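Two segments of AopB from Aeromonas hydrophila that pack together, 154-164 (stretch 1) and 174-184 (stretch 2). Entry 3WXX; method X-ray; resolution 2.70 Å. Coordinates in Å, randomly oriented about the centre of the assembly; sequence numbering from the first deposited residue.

Stretch 1 154-164: AVGVANMAIQQ
Stretch 2 (174-184) ETMKVLGPIMI

Stretch 1 is helical from Gly 156 to Ala 161, with Val 155 at the N-cap position. Its turns are held by bonds such as Asn 159 N to Val 155 O (3.0 Å) and Ile 162 N to Ala 158 O (2.8 Å). Ile 162 leaves helical phi/psi at -65/81, and the chain continues as loop, with Gln 163 at -164/60. Stretch 2 begins as loop. Lys 177 there has positive phi (116/58). Helix then runs through Ile 184 and continues beyond it. The chains run antiparallel: Gln 164 CA lies 5.1 Å from Glu 174 CA, and Asn 159 CA lies 7.1 Å from Met 183 CA.

No hydrogen bond crosses between the modelled atoms; the contact is mainly apolar and buries 430 Å². Met 183, a selenomethionine, is its largest contributor. Its CB points toward stretch 1, and chi1, chi2 and chi3 are all m (-66°, -82°, -45°). This folded course sets Met 183 CE against the helix of stretch 1, 3.4 Å from Asn 159 CB and 3.8 Å from Val 155 CG2. Val 155 has chi1 p (71°), which leaves CG2 rather than CG1 nearer Met 183 CE. Asn 159 has chi1 t (-161°) and chi2 14°, which leaves OD1 nearer Met 183 CE than ND2.

Ile 162 also points toward its partner, with chi1 m (-62°) and chi2 t (-176°). The extended CG1 arm brings Ile 162 CD1 to 3.5 Å from Met 183 SE. Ile 162 CG2 meets Leu 179 CD2 at 3.8 Å; Leu 179 is t, p (-176°, 54°). Ile 162 CG2 also lies 3.4 Å from Lys 177 NZ, a packing contact without a hydrogen bond.

Lys 177 bends through chi1 -84°, chi2 -90°, chi3 127° and chi4 73°. Lys 177 NZ thereby reaches Glu 174 OE2 at 3.4 Å, a salt bridge with a weak hydrogen bond. Glu 174 is t, t (159°, 178°), with chi3 11°. Glu 174 CB packs 3.5 Å from Gln 164 CB, beyond which the glutamine side chain is not modelled.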

# COMPACT_ATOMS: atom_id res chain seq x y z
N ALA B 154 5.15 -9.11 -8.46
CA ALA B 154 6.08 -10.07 -9.08
C ALA B 154 6.76 -10.96 -8.02
O ALA B 154 6.41 -12.13 -7.87
CB ALA B 154 7.11 -9.34 -9.94
N VAL B 155 7.69 -10.39 -7.27
CA VAL B 155 8.43 -11.14 -6.26
C VAL B 155 7.73 -11.22 -4.89
O VAL B 155 8.33 -11.62 -3.90
CB VAL B 155 9.84 -10.57 -6.10
CG1 VAL B 155 9.84 -9.20 -5.43
CG2 VAL B 155 10.75 -11.53 -5.37
N GLY B 156 6.45 -10.88 -4.83
CA GLY B 156 5.73 -10.95 -3.57
C GLY B 156 5.63 -12.36 -3.02
O GLY B 156 5.67 -12.56 -1.80
N VAL B 157 5.50 -13.33 -3.92
CA VAL B 157 5.32 -14.74 -3.51
C VAL B 157 6.64 -15.32 -2.95
O VAL B 157 6.66 -16.06 -1.97
CB VAL B 157 4.81 -15.62 -4.68
CG1 VAL B 157 4.45 -17.01 -4.16
CG2 VAL B 157 3.60 -15.00 -5.36
N ALA B 158 7.74 -14.96 -3.58
CA ALA B 158 9.05 -15.31 -3.04
C ALA B 158 9.20 -14.70 -1.66
O ALA B 158 9.66 -15.34 -0.72
CB ALA B 158 10.15 -14.77 -3.96
N ASN B 159 8.81 -13.43 -1.56
CA ASN B 159 9.00 -12.68 -0.35
C ASN B 159 8.23 -13.30 0.78
O ASN B 159 8.69 -13.33 1.90
CB ASN B 159 8.57 -11.23 -0.56
CG ASN B 159 9.14 -10.30 0.48
OD1 ASN B 159 10.06 -10.66 1.21
ND2 ASN B 159 8.64 -9.08 0.53
N MSE B 160 7.03 -13.79 0.46
CA MSE B 160 6.19 -14.42 1.47
C MSE B 160 6.88 -15.67 1.92
O MSE B 160 7.02 -15.92 3.12
CB MSE B 160 4.80 -14.70 0.92
CG MSE B 160 3.93 -13.44 0.93
SE MSE B 160 2.13 -13.85 0.23
CE MSE B 160 1.06 -12.60 1.30
N ALA B 161 7.33 -16.46 0.94
CA ALA B 161 8.07 -17.70 1.20
C ALA B 161 9.24 -17.44 2.14
O ALA B 161 9.48 -18.21 3.07
CB ALA B 161 8.54 -18.33 -0.10
N ILE B 162 9.96 -16.34 1.91
CA ILE B 162 11.01 -15.90 2.84
C ILE B 162 10.32 -15.51 4.15
O ILE B 162 10.04 -14.35 4.42
CB ILE B 162 11.85 -14.72 2.27
CG1 ILE B 162 12.58 -15.17 0.99
CG2 ILE B 162 12.83 -14.21 3.31
CD1 ILE B 162 13.50 -14.15 0.40
N GLN B 163 10.03 -16.53 4.94
CA GLN B 163 9.46 -16.35 6.27
C GLN B 163 9.64 -17.67 7.00
O GLN B 163 8.66 -18.34 7.33
CB GLN B 163 7.99 -15.93 6.22
N GLN B 164 10.90 -18.09 7.13
CA GLN B 164 11.32 -18.92 8.26
C GLN B 164 12.05 -17.96 9.19
O GLN B 164 12.35 -16.83 8.79
CB GLN B 164 12.23 -20.07 7.83
N GLU B 174 15.62 -20.27 9.48
CA GLU B 174 16.42 -19.42 8.60
C GLU B 174 17.09 -18.22 9.32
O GLU B 174 16.51 -17.60 10.19
CB GLU B 174 15.56 -18.95 7.43
CG GLU B 174 16.09 -17.70 6.73
CD GLU B 174 15.24 -17.31 5.55
OE1 GLU B 174 14.13 -17.87 5.40
OE2 GLU B 174 15.67 -16.43 4.78
N THR B 175 18.31 -17.90 8.88
CA THR B 175 19.31 -17.03 9.58
C THR B 175 18.96 -15.60 10.07
O THR B 175 17.96 -15.36 10.74
CB THR B 175 20.61 -16.89 8.69
OG1 THR B 175 20.63 -15.66 7.95
CG2 THR B 175 20.76 -18.04 7.71
N MSE B 176 19.87 -14.67 9.75
CA MSE B 176 19.88 -13.32 10.30
C MSE B 176 18.98 -12.32 9.68
O MSE B 176 18.11 -11.79 10.38
CB MSE B 176 21.30 -12.78 10.25
CG MSE B 176 22.14 -13.17 11.46
SE MSE B 176 23.12 -11.56 12.01
CE MSE B 176 21.85 -10.67 13.22
N LYS B 177 19.23 -12.03 8.40
CA LYS B 177 18.36 -11.14 7.53
C LYS B 177 18.96 -9.80 6.99
O LYS B 177 18.40 -8.71 7.24
CB LYS B 177 17.01 -10.81 8.18
CG LYS B 177 15.92 -11.84 8.00
CD LYS B 177 15.11 -11.56 6.75
CE LYS B 177 15.05 -12.77 5.87
NZ LYS B 177 14.18 -13.81 6.43
N VAL B 178 20.07 -9.85 6.24
CA VAL B 178 20.37 -8.80 5.24
C VAL B 178 19.65 -9.14 3.90
O VAL B 178 19.61 -8.33 2.97
CB VAL B 178 21.90 -8.51 5.09
CG1 VAL B 178 22.54 -9.44 4.06
CG2 VAL B 178 22.15 -7.04 4.75
N LEU B 179 19.11 -10.35 3.81
CA LEU B 179 18.14 -10.75 2.78
C LEU B 179 16.92 -9.79 2.64
O LEU B 179 16.34 -9.62 1.56
CB LEU B 179 17.69 -12.19 3.10
CG LEU B 179 16.75 -12.96 2.18
CD1 LEU B 179 17.28 -13.00 0.75
CD2 LEU B 179 16.54 -14.37 2.70
N GLY B 180 16.57 -9.14 3.75
CA GLY B 180 15.50 -8.13 3.80
C GLY B 180 15.71 -6.94 2.88
O GLY B 180 14.96 -6.79 1.91
N PRO B 181 16.71 -6.08 3.17
CA PRO B 181 16.86 -4.87 2.33
C PRO B 181 16.95 -5.17 0.83
O PRO B 181 16.49 -4.36 0.02
CB PRO B 181 18.15 -4.23 2.84
CG PRO B 181 18.29 -4.70 4.24
CD PRO B 181 17.56 -6.01 4.37
N ILE B 182 17.51 -6.30 0.45
CA ILE B 182 17.69 -6.54 -0.97
C ILE B 182 16.36 -6.88 -1.62
O ILE B 182 16.10 -6.51 -2.76
CB ILE B 182 18.74 -7.62 -1.29
CG1 ILE B 182 18.18 -8.99 -0.96
CG2 ILE B 182 20.08 -7.22 -0.66
CD1 ILE B 182 19.19 -10.09 -1.07
N MSE B 183 15.52 -7.59 -0.88
CA MSE B 183 14.18 -7.95 -1.36
C MSE B 183 13.31 -6.71 -1.52
O MSE B 183 12.38 -6.70 -2.32
CB MSE B 183 13.52 -8.90 -0.36
CG MSE B 183 14.26 -10.23 -0.31
SE MSE B 183 13.72 -11.43 -1.76
CE MSE B 183 11.78 -11.24 -1.73
N ILE B 184 13.59 -5.68 -0.72
CA ILE B 184 13.03 -4.36 -0.95
C ILE B 184 13.49 -3.88 -2.33
O ILE B 184 12.67 -3.71 -3.23
CB ILE B 184 13.48 -3.38 0.17
CG1 ILE B 184 12.79 -3.76 1.49
CG2 ILE B 184 13.17 -1.94 -0.20
CD1 ILE B 184 13.26 -2.99 2.72